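Local atomic coordinates of trimeric intracellular cation channel type 1B.2 (Caenorhabditis elegans, PDB entry 5EIK), a protein that forms a homotrimeric potassium channel that may carry counter-ion current in step with calcium release from intracellular stores, and binds PIP2. Residues Gln23-Lys26 with Tyr30-Ala33; Gln133-Ile138 with Gly227-Phe232. One frame throughout, in Å; residues are numbered along the deposited sequence.

Contact 1: residues Gln23-Lys26 with Tyr30-Ala33. With DMU (decyl-beta-D-maltopyranoside), chain K; DMU (decyl-beta-D-maltopyranoside), chain L.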
loop_
_atom_site.group_PDB
_atom_site.type_symbol
_atom_site.label_atom_id
_atom_site.label_comp_id
_atom_site.label_asym_id
_atom_site.label_seq_id
_atom_site.Cartn_x
_atom_site.Cartn_y
_atom_site.Cartn_z
ATOM N N GLN A 23 -2.662 -23.271 -25.298
ATOM C CA GLN A 23 -2.866 -21.834 -25.360
ATOM C C GLN A 23 -4.298 -21.396 -25.679
ATOM O O GLN A 23 -4.679 -20.262 -25.391
ATOM C CB GLN A 23 -1.897 -21.227 -26.372
ATOM C CG GLN A 23 -2.042 -19.729 -26.553
ATOM C CD GLN A 23 -0.822 -19.104 -27.196
ATOM O OE1 GLN A 23 -0.340 -19.576 -28.228
ATOM N NE2 GLN A 23 -0.319 -18.031 -26.593
ATOM N N LYS A 24 -5.093 -22.285 -26.261
ATOM C CA LYS A 24 -6.474 -21.947 -26.601
ATOM C C LYS A 24 -7.501 -22.476 -25.599
ATOM O O LYS A 24 -8.689 -22.168 -25.702
ATOM C CB LYS A 24 -6.814 -22.463 -28.004
ATOM C CG LYS A 24 -6.479 -21.493 -29.134
ATOM C CD LYS A 24 -5.026 -21.041 -29.095
ATOM C CE LYS A 24 -4.696 -20.125 -30.266
ATOM N NZ LYS A 24 -4.813 -20.827 -31.576
ATOM N N LEU A 25 -7.044 -23.272 -24.639
ATOM C CA LEU A 25 -7.925 -23.837 -23.622
ATOM C C LEU A 25 -8.781 -22.773 -22.952
ATOM O O LEU A 25 -8.269 -21.745 -22.516
ATOM C CB LEU A 25 -7.104 -24.538 -22.549
ATOM C CG LEU A 25 -6.467 -25.865 -22.921
ATOM C CD1 LEU A 25 -5.509 -26.295 -21.824
ATOM C CD2 LEU A 25 -7.562 -26.905 -23.130
ATOM N N LYS A 26 -10.085 -23.017 -22.869
ATOM C CA LYS A 26 -10.977 -22.073 -22.210
ATOM C C LYS A 26 -10.814 -22.289 -20.702
ATOM O O LYS A 26 -11.278 -23.290 -20.145
ATOM C CB LYS A 26 -12.429 -22.310 -22.630
ATOM C CG LYS A 26 -13.384 -21.281 -22.048
ATOM C CD LYS A 26 -13.024 -19.879 -22.515
ATOM C CE LYS A 26 -13.317 -18.840 -21.441
ATOM N NZ LYS A 26 -12.413 -18.982 -20.260
ATOM N N TYR A 30 -13.234 -24.402 -15.208
ATOM C CA TYR A 30 -12.406 -25.424 -14.582
ATOM C C TYR A 30 -10.973 -25.072 -14.231
ATOM O O TYR A 30 -10.480 -25.452 -13.163
ATOM C CB TYR A 30 -12.445 -26.697 -15.426
ATOM C CG TYR A 30 -13.826 -27.296 -15.448
ATOM C CD1 TYR A 30 -14.432 -27.724 -14.267
ATOM C CD2 TYR A 30 -14.557 -27.382 -16.630
ATOM C CE1 TYR A 30 -15.737 -28.217 -14.261
ATOM C CE2 TYR A 30 -15.860 -27.872 -16.636
ATOM C CZ TYR A 30 -16.444 -28.287 -15.447
ATOM O OH TYR A 30 -17.736 -28.767 -15.436
ATOM N N PHE A 31 -10.276 -24.364 -15.100
ATOM C CA PHE A 31 -8.920 -24.018 -14.736
ATOM C C PHE A 31 -8.975 -22.933 -13.655
ATOM O O PHE A 31 -8.155 -22.921 -12.736
ATOM C CB PHE A 31 -8.133 -23.572 -15.966
ATOM C CG PHE A 31 -7.801 -24.705 -16.907
ATOM C CD1 PHE A 31 -8.751 -25.184 -17.810
ATOM C CD2 PHE A 31 -6.541 -25.304 -16.878
ATOM C CE1 PHE A 31 -8.447 -26.241 -18.670
ATOM C CE2 PHE A 31 -6.227 -26.359 -17.730
ATOM C CZ PHE A 31 -7.181 -26.830 -18.630
ATOM N N ASP A 32 -9.973 -22.057 -13.743
ATOM C CA ASP A 32 -10.147 -20.995 -12.751
ATOM C C ASP A 32 -10.488 -21.580 -11.381
ATOM O O ASP A 32 -9.892 -21.199 -10.364
ATOM C CB ASP A 32 -11.254 -20.018 -13.177
ATOM C CG ASP A 32 -10.828 -19.115 -14.329
ATOM O OD1 ASP A 32 -9.611 -18.999 -14.574
ATOM O OD2 ASP A 32 -11.704 -18.508 -14.975
ATOM N N ALA A 33 -11.443 -22.506 -11.359
ATOM C CA ALA A 33 -11.858 -23.148 -10.122
ATOM C C ALA A 33 -10.671 -23.850 -9.446
ATOM O O ALA A 33 -10.551 -23.844 -8.219
ATOM C CB ALA A 33 -12.984 -24.148 -10.406
HETATM C C1 DMU K . -11.395 -26.821 -21.503
HETATM C C2 DMU K . -11.963 -26.745 -22.945
HETATM C C3 DMU K . -11.540 -28.043 -23.799
HETATM C C4 DMU K . -11.765 -29.292 -22.973
HETATM O O5 DMU K . -10.999 -29.232 -21.761
HETATM C C6 DMU K . -11.592 -28.236 -20.900
HETATM O O7 DMU K . -12.412 -28.296 -25.106
HETATM O O16 DMU K . -10.966 -28.289 -19.607
HETATM C C18 DMU K . -11.644 -29.296 -18.841
HETATM C C19 DMU K . -10.986 -29.385 -17.461
HETATM C C22 DMU K . -11.059 -30.813 -16.939
HETATM C C25 DMU K . -9.704 -31.180 -16.343
HETATM C C28 DMU K . -9.736 -32.646 -15.909
HETATM C C31 DMU K . -8.523 -32.956 -15.033
HETATM C C34 DMU K . -8.916 -32.821 -13.555
HETATM C C37 DMU K . -7.981 -33.672 -12.685
HETATM C C40 DMU K . -7.749 -32.968 -11.342
HETATM C C43 DMU K . -8.818 -33.420 -10.338
HETATM O O49 DMU K . -12.093 -25.876 -20.690
HETATM O O55 DMU K . -11.459 -25.535 -23.551
HETATM C C57 DMU K . -11.334 -30.515 -23.781
HETATM O O61 DMU K . -11.775 -31.706 -23.126
HETATM C C5 DMU K . -12.716 -27.076 -27.182
HETATM C C7 DMU K . -12.648 -28.242 -28.179
HETATM C C8 DMU K . -11.269 -28.518 -28.636
HETATM C C9 DMU K . -10.361 -28.782 -27.413
HETATM O O1 DMU K . -10.425 -27.702 -26.511
HETATM C C10 DMU K . -11.774 -27.353 -26.018
HETATM O O2 DMU K . -11.275 -29.643 -29.432
HETATM O O3 DMU K . -13.999 -26.861 -26.699
HETATM O O4 DMU K . -13.468 -27.945 -29.347
HETATM C C11 DMU K . -8.914 -29.070 -27.815
HETATM O O6 DMU K . -8.132 -29.441 -26.678
HETATM C C1 DMU L . -18.842 -32.654 -16.150
HETATM C C2 DMU L . -19.588 -32.153 -17.418
HETATM C C3 DMU L . -21.151 -32.265 -17.220
HETATM C C4 DMU L . -21.540 -31.647 -15.855
HETATM O O5 DMU L . -20.845 -32.313 -14.785
HETATM C C6 DMU L . -19.442 -31.987 -14.887
HETATM O O7 DMU L . -21.862 -31.538 -18.256
HETATM O O16 DMU L . -18.750 -32.466 -13.725
HETATM C C18 DMU L . -18.797 -31.413 -12.737
HETATM C C19 DMU L . -17.984 -31.858 -11.518
HETATM C C22 DMU L . -18.045 -30.813 -10.397
HETATM C C25 DMU L . -16.835 -31.043 -9.488
HETATM C C28 DMU L . -17.134 -30.521 -8.086
HETATM C C31 DMU L . -16.302 -31.310 -7.066
HETATM C C34 DMU L . -15.267 -30.382 -6.406
HETATM C C37 DMU L . -13.864 -30.955 -6.625
HETATM C C40 DMU L . -13.164 -31.188 -5.278
HETATM C C43 DMU L . -12.076 -30.131 -5.084
HETATM O O49 DMU L . -17.436 -32.305 -16.251
HETATM O O55 DMU L . -19.180 -32.975 -18.533
HETATM C C57 DMU L . -23.047 -31.761 -15.630
HETATM O O61 DMU L . -23.425 -30.727 -14.708
HETATM C C5 DMU L . -22.536 -31.684 -20.650
HETATM C C7 DMU L . -23.987 -31.144 -20.305
HETATM C C8 DMU L . -24.894 -32.394 -19.966
HETATM C C9 DMU L . -24.237 -33.154 -18.777
HETATM O O1 DMU L . -22.894 -33.501 -19.193
HETATM C C10 DMU L . -22.032 -32.383 -19.405
HETATM O O2 DMU L . -26.202 -31.961 -19.540
HETATM O O3 DMU L . -21.804 -30.390 -20.764
HETATM O O4 DMU L . -24.529 -30.414 -21.409
HETATM C C11 DMU L . -25.051 -34.384 -18.455
HETATM O O6 DMU L . -24.547 -35.042 -17.344
HETATM O O HOH W 1 -12.565 -24.543 -17.846
#
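The carbonyl oxygen of Lys-26 takes two hydrogen bonds where the chain turns from helix 11-24 into helix 30-47, a helix-loop-helix that brings the N-terminal segment to the start of the first transmembrane helix. One donor is hydroxyl O49 of a decyl maltoside (chain K), at 2.8 Å from Lys-26 O; the other is a water at 2.9 Å from the same Lys-26 O. That water in turn accepts the Tyr-30 N-H, its oxygen 2.7 Å from Tyr-30 N, and so bridges the loop to the first turn of the helix. The detergent sugar also accepts from the backbone, with Lys-26 N lying 2.9 Å from its O55 in a fairly straight bond (164°). The direct side-chain contact is apolar. Phe-31 CG stands beside its own backbone N (chi1 -72°), which places the ring beside Leu-25, the two side chains crossing at about a right angle. Leu-129 and Val-132 of helix 120-148 also touch this ring. The first carbons of the detergent tail run past Tyr-30, with C19 at 3.7 Å from Tyr-30 CB. Leu-25 meets the phenylalanine through a single methyl, CD1, 3.6 Å from Phe-31 CZ.

Contact 2: residues Gln133-Ile138 with Gly227-Phe232. With PT5 ([(2R)-1-octadecanoyloxy-3-[oxidanyl-[(1R,2R,3S,4R,5R,6S)-2,3,6-tris(oxidanyl)-4,5-diphosphonooxy-cyclohexyl]oxy-phospho ryl]oxy-propan-2-yl] (8Z)-icosa-5,8,11,14-tetraenoate), chain B.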
loop_
_atom_site.group_PDB
_atom_site.type_symbol
_atom_site.label_atom_id
_atom_site.label_comp_id
_atom_site.label_asym_id
_atom_site.label_seq_id
_atom_site.Cartn_x
_atom_site.Cartn_y
_atom_site.Cartn_z
ATOM N N GLN A 133 -3.163 -22.067 -15.976
ATOM C CA GLN A 133 -3.820 -20.778 -15.823
ATOM C C GLN A 133 -2.838 -19.636 -15.505
ATOM O O GLN A 133 -2.996 -18.510 -15.986
ATOM C CB GLN A 133 -4.907 -20.883 -14.741
ATOM C CG GLN A 133 -5.932 -19.759 -14.782
ATOM C CD GLN A 133 -6.050 -19.051 -13.450
ATOM O OE1 GLN A 133 -5.063 -18.936 -12.716
ATOM N NE2 GLN A 133 -7.249 -18.562 -13.130
ATOM N N ARG A 134 -1.821 -19.924 -14.706
ATOM C CA ARG A 134 -0.822 -18.917 -14.369
ATOM C C ARG A 134 -0.114 -18.422 -15.636
ATOM O O ARG A 134 0.110 -17.217 -15.808
ATOM C CB ARG A 134 0.222 -19.488 -13.412
ATOM C CG ARG A 134 1.264 -18.459 -12.988
ATOM C CD ARG A 134 2.516 -19.119 -12.444
ATOM N NE ARG A 134 2.222 -20.041 -11.348
ATOM C CZ ARG A 134 2.005 -19.674 -10.089
ATOM N NH1 ARG A 134 2.050 -18.393 -9.747
ATOM N NH2 ARG A 134 1.739 -20.593 -9.172
ATOM N N THR A 135 0.246 -19.360 -16.511
ATOM C CA THR A 135 0.933 -19.027 -17.754
ATOM C C THR A 135 0.087 -18.064 -18.568
ATOM O O THR A 135 0.601 -17.115 -19.161
ATOM C CB THR A 135 1.209 -20.276 -18.593
ATOM O OG1 THR A 135 1.999 -21.197 -17.829
ATOM C CG2 THR A 135 1.972 -19.908 -19.850
ATOM N N HIS A 136 -1.216 -18.310 -18.594
ATOM C CA HIS A 136 -2.134 -17.438 -19.315
ATOM C C HIS A 136 -2.204 -16.053 -18.666
ATOM O O HIS A 136 -2.335 -15.051 -19.364
ATOM C CB HIS A 136 -3.542 -18.043 -19.336
ATOM C CG HIS A 136 -4.589 -17.097 -19.832
ATOM N ND1 HIS A 136 -4.808 -16.865 -21.172
ATOM C CD2 HIS A 136 -5.444 -16.284 -19.165
ATOM C CE1 HIS A 136 -5.754 -15.950 -21.310
ATOM N NE2 HIS A 136 -6.154 -15.582 -20.106
ATOM N N LYS A 137 -2.138 -15.993 -17.335
ATOM C CA LYS A 137 -2.206 -14.702 -16.638
ATOM C C LYS A 137 -1.004 -13.835 -17.011
ATOM O O LYS A 137 -1.147 -12.652 -17.310
ATOM C CB LYS A 137 -2.219 -14.889 -15.117
ATOM C CG LYS A 137 -3.446 -15.574 -14.549
ATOM C CD LYS A 137 -3.374 -15.609 -13.025
ATOM C CE LYS A 137 -4.660 -16.131 -12.406
ATOM N NZ LYS A 137 -5.847 -15.381 -12.900
ATOM N N ILE A 138 0.180 -14.436 -16.979
ATOM C CA ILE A 138 1.394 -13.729 -17.328
ATOM C C ILE A 138 1.338 -13.207 -18.758
ATOM O O ILE A 138 1.632 -12.039 -19.005
ATOM C CB ILE A 138 2.619 -14.640 -17.166
ATOM C CG1 ILE A 138 2.743 -15.050 -15.699
ATOM C CG2 ILE A 138 3.884 -13.924 -17.663
ATOM C CD1 ILE A 138 3.855 -15.989 -15.417
ATOM N N GLY A 227 5.288 -26.185 -19.631
ATOM C CA GLY A 227 5.983 -27.389 -19.221
ATOM C C GLY A 227 6.888 -27.164 -18.034
ATOM O O GLY A 227 6.892 -27.955 -17.091
ATOM N N PHE A 228 7.667 -26.090 -18.073
ATOM C CA PHE A 228 8.560 -25.792 -16.966
ATOM C C PHE A 228 7.779 -25.465 -15.703
ATOM O O PHE A 228 8.161 -25.900 -14.613
ATOM C CB PHE A 228 9.515 -24.647 -17.321
ATOM C CG PHE A 228 10.787 -25.112 -17.976
ATOM C CD1 PHE A 228 11.692 -25.908 -17.274
ATOM C CD2 PHE A 228 11.066 -24.792 -19.302
ATOM C CE1 PHE A 228 12.857 -26.382 -17.882
ATOM C CE2 PHE A 228 12.229 -25.260 -19.921
ATOM C CZ PHE A 228 13.125 -26.057 -19.206
ATOM N N PHE A 229 6.687 -24.716 -15.836
ATOM C CA PHE A 229 5.882 -24.380 -14.664
ATOM C C PHE A 229 5.372 -25.652 -14.018
ATOM O O PHE A 229 5.534 -25.850 -12.809
ATOM C CB PHE A 229 4.683 -23.494 -15.019
ATOM C CG PHE A 229 4.993 -22.024 -15.038
ATOM C CD1 PHE A 229 5.634 -21.419 -13.960
ATOM C CD2 PHE A 229 4.628 -21.237 -16.127
ATOM C CE1 PHE A 229 5.908 -20.047 -13.968
ATOM C CE2 PHE A 229 4.896 -19.867 -16.146
ATOM C CZ PHE A 229 5.538 -19.271 -15.064
ATOM N N ILE A 230 4.761 -26.519 -14.822
ATOM C CA ILE A 230 4.232 -27.767 -14.295
ATOM C C ILE A 230 5.350 -28.577 -13.661
ATOM O O ILE A 230 5.174 -29.148 -12.587
ATOM C CB ILE A 230 3.558 -28.614 -15.393
ATOM C CG1 ILE A 230 2.334 -27.882 -15.939
ATOM C CG2 ILE A 230 3.125 -29.965 -14.817
ATOM C CD1 ILE A 230 1.754 -28.510 -17.211
ATOM N N TYR A 231 6.504 -28.619 -14.320
ATOM C CA TYR A 231 7.626 -29.374 -13.791
ATOM C C TYR A 231 8.061 -28.878 -12.417
ATOM O O TYR A 231 8.012 -29.623 -11.439
ATOM C CB TYR A 231 8.821 -29.311 -14.734
ATOM C CG TYR A 231 10.031 -29.987 -14.143
ATOM C CD1 TYR A 231 10.114 -31.375 -14.084
ATOM C CD2 TYR A 231 11.061 -29.239 -13.574
ATOM C CE1 TYR A 231 11.191 -32.005 -13.468
ATOM C CE2 TYR A 231 12.142 -29.857 -12.954
ATOM C CZ TYR A 231 12.201 -31.241 -12.904
ATOM O OH TYR A 231 13.263 -31.859 -12.283
ATOM N N PHE A 232 8.502 -27.627 -12.341
ATOM C CA PHE A 232 8.944 -27.073 -11.066
ATOM C C PHE A 232 7.883 -27.234 -9.987
ATOM O O PHE A 232 8.199 -27.497 -8.826
ATOM C CB PHE A 232 9.309 -25.593 -11.215
ATOM C CG PHE A 232 10.575 -25.358 -11.988
ATOM C CD1 PHE A 232 11.767 -25.955 -11.590
ATOM C CD2 PHE A 232 10.577 -24.542 -13.118
ATOM C CE1 PHE A 232 12.944 -25.745 -12.306
ATOM C CE2 PHE A 232 11.750 -24.323 -13.842
ATOM C CZ PHE A 232 12.934 -24.926 -13.435
HETATM O O12 PT5 B . 8.907 -15.052 -3.396
HETATM P P1 PT5 B . 7.750 -14.091 -3.169
HETATM O O13 PT5 B . 7.424 -13.005 -4.486
HETATM O O11 PT5 B . 7.920 -13.098 -1.874
HETATM O O6 PT5 B . 5.787 -17.123 -1.682
HETATM O O1 PT5 B . 6.352 -14.796 -2.959
HETATM C C1 PT5 B . 5.953 -15.928 -3.739
HETATM C C6 PT5 B . 5.045 -16.705 -2.830
HETATM C C2 PT5 B . 5.182 -15.545 -5.058
HETATM O O2 PT5 B . 4.063 -14.693 -4.745
HETATM C C3 PT5 B . 4.612 -16.823 -5.747
HETATM O O3 PT5 B . 3.832 -16.408 -6.861
HETATM C C4 PT5 B . 3.741 -17.638 -4.825
HETATM O O4 PT5 B . 3.445 -18.866 -5.417
HETATM P P4 PT5 B . 1.915 -19.237 -5.841
HETATM O O41 PT5 B . 0.866 -19.112 -4.619
HETATM O O42 PT5 B . 1.845 -20.748 -6.414
HETATM O O43 PT5 B . 1.474 -18.275 -6.911
HETATM C C5 PT5 B . 4.430 -17.949 -3.481
HETATM O O5 PT5 B . 3.439 -18.481 -2.604
HETATM P P5 PT5 B . 3.563 -20.077 -2.267
HETATM O O52 PT5 B . 4.571 -20.849 -3.228
HETATM O O51 PT5 B . 3.986 -20.230 -0.646
HETATM O O53 PT5 B . 1.964 -20.513 -2.417
HETATM C C7 PT5 B . 6.521 -11.877 -4.313
HETATM C C8 PT5 B . 7.183 -10.669 -5.003
HETATM C C9 PT5 B . 8.051 -9.775 -4.060
HETATM O O16 PT5 B . 6.119 -9.839 -5.611
HETATM C C10 PT5 B . 5.989 -9.927 -6.968
HETATM O O17 PT5 B . 5.413 -10.837 -7.539
HETATM O O18 PT5 B . 7.639 -8.348 -4.219
HETATM C C11 PT5 B . 8.506 -7.254 -3.890
HETATM O O19 PT5 B . 9.770 -7.293 -3.861
HETATM C C12 PT5 B . 6.631 -8.765 -7.727
HETATM C C13 PT5 B . 5.745 -7.969 -8.718
HETATM C C14 PT5 B . 6.569 -6.875 -9.437
HETATM C C15 PT5 B . 6.310 -5.462 -8.882
HETATM C C16 PT5 B . 6.962 -4.337 -9.738
HETATM C C17 PT5 B . 7.550 -3.168 -8.886
HETATM C C18 PT5 B . 7.246 -1.782 -9.460
HETATM C C19 PT5 B . 7.141 -0.729 -8.790
HETATM C C20 PT5 B . 6.255 -0.122 -7.688
HETATM C C21 PT5 B . 6.797 -0.226 -6.240
HETATM C C22 PT5 B . 5.735 0.116 -5.177
HETATM C C23 PT5 B . 6.293 0.985 -4.030
HETATM C C24 PT5 B . 5.423 2.225 -3.732
HETATM C C31 PT5 B . 7.728 -5.976 -3.566
HETATM C C32 PT5 B . 7.314 -5.186 -4.841
HETATM C C33 PT5 B . 6.411 -3.954 -4.538
HETATM C C34 PT5 B . 4.888 -4.230 -4.637
HETATM C C35 PT5 B . 3.851 -3.068 -4.241
HETATM C C36 PT5 B . 3.215 -3.015 -3.017
HETATM C C37 PT5 B . 2.927 -1.636 -2.382
HETATM C C38 PT5 B . 1.587 -1.705 -1.845
HETATM C C39 PT5 B . 1.166 -1.780 -0.447
HETATM C C40 PT5 B . 1.378 -3.035 0.339
HETATM C C25 PT5 B . 4.537 2.028 -2.477
HETATM C C26 PT5 B . 3.497 3.147 -2.306
HETATM C C41 PT5 B . 2.465 -3.026 1.421
HETATM C C42 PT5 B . 2.698 -4.409 2.040
HETATM C C43 PT5 B . 3.796 -5.213 1.335
#
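Phe-229 reaches from helix 218-238 to Arg-134, Thr-135 and Ile-138 of helix 120-148, joining the seventh and fourth transmembrane helices beside the PIP2 site. The two short segments run at 134° between their N-to-C directions, their axes 10.4 Å apart at closest approach, so one long aromatic side chain spans most of the gap.

The packing converges on its ring. Arg-134 CD lies over one face in a CH-pi contact, 4.1 Å from the Phe-229 ring centroid and 21° off the normal, shifted toward the rim. Ile-138 comes from the opposite direction to Phe-229 and sets CD1 3.7 Å from Phe-229 CZ. The one polar atom of helix segment 133-138 against the ring is Thr-135 OG1, oblique to it at 3.1 Å from Phe-229 CD2; this buried hydroxyl is hydrogen-bonded to the backbone oxygen of Glu-131, one turn earlier.

The polar contacts with the lipid belong to Arg-134. Its chain runs extended through the first two torsions and then bends at chi3 (-55°), carrying the guanidinium beyond the phenyl ring to one phosphate of the bound PIP2. Arg-134 NH1 hydrogen-bonds lipid O43 at 2.9 Å, and Arg-134 NH2 hydrogen-bonds lipid O42 at 2.8 Å, an oxygen at the guanidinium edge and in its plane; NH2 adds a weak bond to O43. A salt bridge from NE to Glu-131 further fixes the group's rotation, and Lys-130 binds the same lipid. A leucine in place of Arg-134 would probably leave this phosphate without its paired N-H donors and Glu-131 without its positive mate.

Helix 194-209 packs against both partners: Ala-197 touches Phe-229, Cys-198 and Phe-205 touch Ile-138, and Thr-194 touches Arg-134.

Overall arrangement
Helix 120-148 connects the two contacts, whose centres are 12 Å apart. It serves both: its Leu-129 and Val-132 touch Phe-31 of contact 1, while Arg-134, Thr-135 and Ile-138, further along, meet Phe-229 in contact 2. Along the chain the first contact closes before the second opens. They touch directly through a probable hydrogen bond, Asp-32 OD1 to Gln-133 NE2 at 2.8 Å. Contact 2 supplies Arg-134 to the PIP2 site itself. Contact 1 lies near that site without entering it: the side chain of Phe-31 is about 7 Å from that of Lys-130 and about 10 Å from that of Arg-134. Contact 1 binds detergent and contact 2 binds PIP2.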